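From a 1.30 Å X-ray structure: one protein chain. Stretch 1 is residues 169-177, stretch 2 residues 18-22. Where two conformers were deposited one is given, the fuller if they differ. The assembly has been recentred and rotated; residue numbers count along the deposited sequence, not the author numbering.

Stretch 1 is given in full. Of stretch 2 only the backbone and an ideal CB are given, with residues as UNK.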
# COMPACT_ATOMS: atom_id res chain seq x y z
N SER A 169 -5.89 10.58 -1.34
CA SER A 169 -4.85 11.60 -1.47
C SER A 169 -4.98 12.52 -0.27
O SER A 169 -6.03 13.12 -0.09
CB SER A 169 -5.08 12.39 -2.76
OG SER A 169 -5.05 11.56 -3.89
N ILE A 170 -3.91 12.64 0.51
CA ILE A 170 -4.00 13.39 1.76
C ILE A 170 -2.88 14.40 1.79
O ILE A 170 -1.72 14.02 1.87
CB ILE A 170 -3.80 12.47 2.96
CG1 ILE A 170 -4.85 11.35 2.97
CG2 ILE A 170 -3.87 13.28 4.26
CD1 ILE A 170 -6.26 11.83 3.11
N PRO A 171 -3.21 15.69 1.70
CA PRO A 171 -2.21 16.74 1.87
C PRO A 171 -1.55 16.86 3.21
O PRO A 171 -2.11 16.34 4.18
CB PRO A 171 -2.87 18.03 1.35
CG PRO A 171 -4.27 17.65 0.99
CD PRO A 171 -4.55 16.23 1.43
N PRO A 172 -0.45 17.60 3.31
CA PRO A 172 0.08 17.91 4.63
C PRO A 172 -0.91 18.50 5.60
O PRO A 172 -1.67 19.31 5.13
CB PRO A 172 1.35 18.71 4.35
CG PRO A 172 1.70 18.39 2.92
CD PRO A 172 0.39 18.14 2.23
N SER A 173 -0.93 18.14 6.87
CA SER A 173 -1.84 18.79 7.79
C SER A 173 -1.38 18.54 9.19
O SER A 173 -0.49 17.72 9.40
CB SER A 173 -3.27 18.29 7.59
OG SER A 173 -3.58 17.19 8.41
N PRO A 174 -1.96 19.28 10.15
CA PRO A 174 -1.80 18.95 11.57
C PRO A 174 -2.32 17.66 12.16
O PRO A 174 -1.97 17.25 13.28
CB PRO A 174 -2.07 20.26 12.32
CG PRO A 174 -2.60 21.23 11.23
CD PRO A 174 -2.86 20.43 9.98
N GLN A 175 -3.22 17.05 11.40
CA GLN A 175 -3.92 15.84 11.85
C GLN A 175 -3.09 14.62 11.47
O GLN A 175 -2.14 14.73 10.72
CB GLN A 175 -5.33 15.77 11.27
CG GLN A 175 -6.20 16.96 11.73
CD GLN A 175 -7.69 16.73 11.58
OE1 GLN A 175 -8.13 15.77 10.95
NE2 GLN A 175 -8.48 17.62 12.16
N LEU A 176 -3.45 13.47 12.00
CA LEU A 176 -2.67 12.27 11.81
C LEU A 176 -3.10 11.50 10.58
O LEU A 176 -4.30 11.29 10.36
CB LEU A 176 -2.80 11.35 13.01
CG LEU A 176 -2.38 11.98 14.35
CD1 LEU A 176 -2.40 10.94 15.45
CD2 LEU A 176 -1.01 12.62 14.23
N LEU A 177 -2.13 11.09 9.78
CA LEU A 177 -2.44 10.38 8.55
C LEU A 177 -3.30 9.16 8.80
O LEU A 177 -4.24 8.89 8.05
CB LEU A 177 -1.14 9.99 7.86
CG LEU A 177 -1.27 9.24 6.51
CD1 LEU A 177 -2.00 10.08 5.47
CD2 LEU A 177 0.08 8.82 6.01
N UNK A 18 9.19 16.04 7.74
CA UNK A 18 8.29 16.31 8.86
C UNK A 18 6.99 17.03 8.52
O UNK A 18 6.29 17.48 9.42
CB UNK A 18 9.04 17.14 9.90
N UNK A 19 6.65 17.11 7.24
CA UNK A 19 5.38 17.71 6.86
C UNK A 19 4.15 16.84 7.18
O UNK A 19 3.02 17.33 7.08
CB UNK A 19 5.40 18.02 5.36
N UNK A 20 4.37 15.58 7.55
CA UNK A 20 3.34 14.75 8.19
C UNK A 20 3.89 14.37 9.55
O UNK A 20 5.07 14.09 9.69
CB UNK A 20 2.99 13.51 7.36
N UNK A 21 3.04 14.36 10.58
CA UNK A 21 3.49 14.17 11.94
C UNK A 21 3.68 12.69 12.24
O UNK A 21 2.79 11.90 11.99
CB UNK A 21 2.50 14.79 12.92
N UNK A 22 4.85 12.31 12.76
CA UNK A 22 6.05 13.12 13.00
C UNK A 22 7.00 13.18 11.78
O UNK A 22 7.76 14.14 11.64
CB UNK A 22 6.81 12.56 14.21

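Position 18 lies out of reach of stretch 1. An ideal CB there has nothing of stretch 1 within 5.5 Å, so this contact sets no limit on the residue. The deposited residue is G18, and it makes no contact across the stretches.

At position 19 the CA-to-CB bond points sideways. The ideal CB sits 4.2 Å from P172 CB, beside the proline ring. Stretch 1 offers no charge here. A small or medium side chain would suit, polar or apolar, and the contact does not choose between them. The residue is D19, with chi1 at 63° (p). Its OD2 lies 3.8 Å from P172 CG, a packing contact. Both carboxylate oxygens are hydrogen-bonded to a residue adjoining the stretches. The backbone does more across the gap: D19 O accepts from water 1 at 2.5 Å, and S173 N donates to the same water at 2.6 Å. This bridge spans a gap too wide for direct bonding, S173 N to D19 O being 4.0 Å.

At position 20 the CA-to-CB bond again points sideways. The ideal CB is 5.5 Å from L177 CB, so a short side chain would leave space beside stretch 1. Farther along lie the prolines and the carbonyl oxygen of I170, an acceptor. A long side chain could reach them; a flat one ending in a donor would suit best. The residue is Y20, chi1 -66° (m), and its end comes nearer than its CB. Y20 OH donates a hydrogen bond to I170 O at 2.6 Å. P172 CA sits over one ring face, 4.1 Å from the centroid of the Y20 ring, in a CH-pi contact. Y20 OH is 3.1 Å from P172 N, but that proline nitrogen has no hydrogen to share.

Position 21 points toward stretch 1. Its ideal CB is 4.3 Å from L176 CD2 and 5.1 Å from P174 O. The leucine methyl favours an apolar side chain; valine, leucine, isoleucine or methionine would be reasonable. The residue is I21. Its CG2 packs 4.2 Å from L176 CD2, while CD1 extends to 3.5 Å from P174 O. Waters join the backbones. Water 2 donates to I21 O and accepts from L177 N, and water 3 accepts from I21 N and donates to Q175 O.

Position 22 points away, and stretch 1 offers it nothing. The peptide bond before it is cis, which strongly suggests proline. It is P22.

Stretch 2 (18-22) GDYIP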
# COMPACT_ATOMS: atom_id res chain seq x y z
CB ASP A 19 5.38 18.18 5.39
CG ASP A 19 5.56 17.07 4.37
OD1 ASP A 19 5.90 15.92 4.72
OD2 ASP A 19 5.35 17.38 3.17
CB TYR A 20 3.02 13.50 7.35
CG TYR A 20 2.38 13.82 6.03
CD1 TYR A 20 1.03 13.58 5.80
CD2 TYR A 20 3.12 14.43 5.02
CE1 TYR A 20 0.45 13.91 4.59
CE2 TYR A 20 2.54 14.76 3.81
CZ TYR A 20 1.21 14.50 3.61
OH TYR A 20 0.65 14.85 2.40
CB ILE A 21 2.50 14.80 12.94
CG1 ILE A 21 2.57 16.33 12.85
CG2 ILE A 21 2.83 14.40 14.36
CD1 ILE A 21 1.53 17.05 13.67
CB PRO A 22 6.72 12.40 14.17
CG PRO A 22 6.36 10.95 13.93
CD PRO A 22 4.98 10.96 13.35
O HOH W 1 0.74 16.34 7.62
O HOH W 2 0.53 12.26 10.17
O HOH W 3 0.08 14.80 9.35
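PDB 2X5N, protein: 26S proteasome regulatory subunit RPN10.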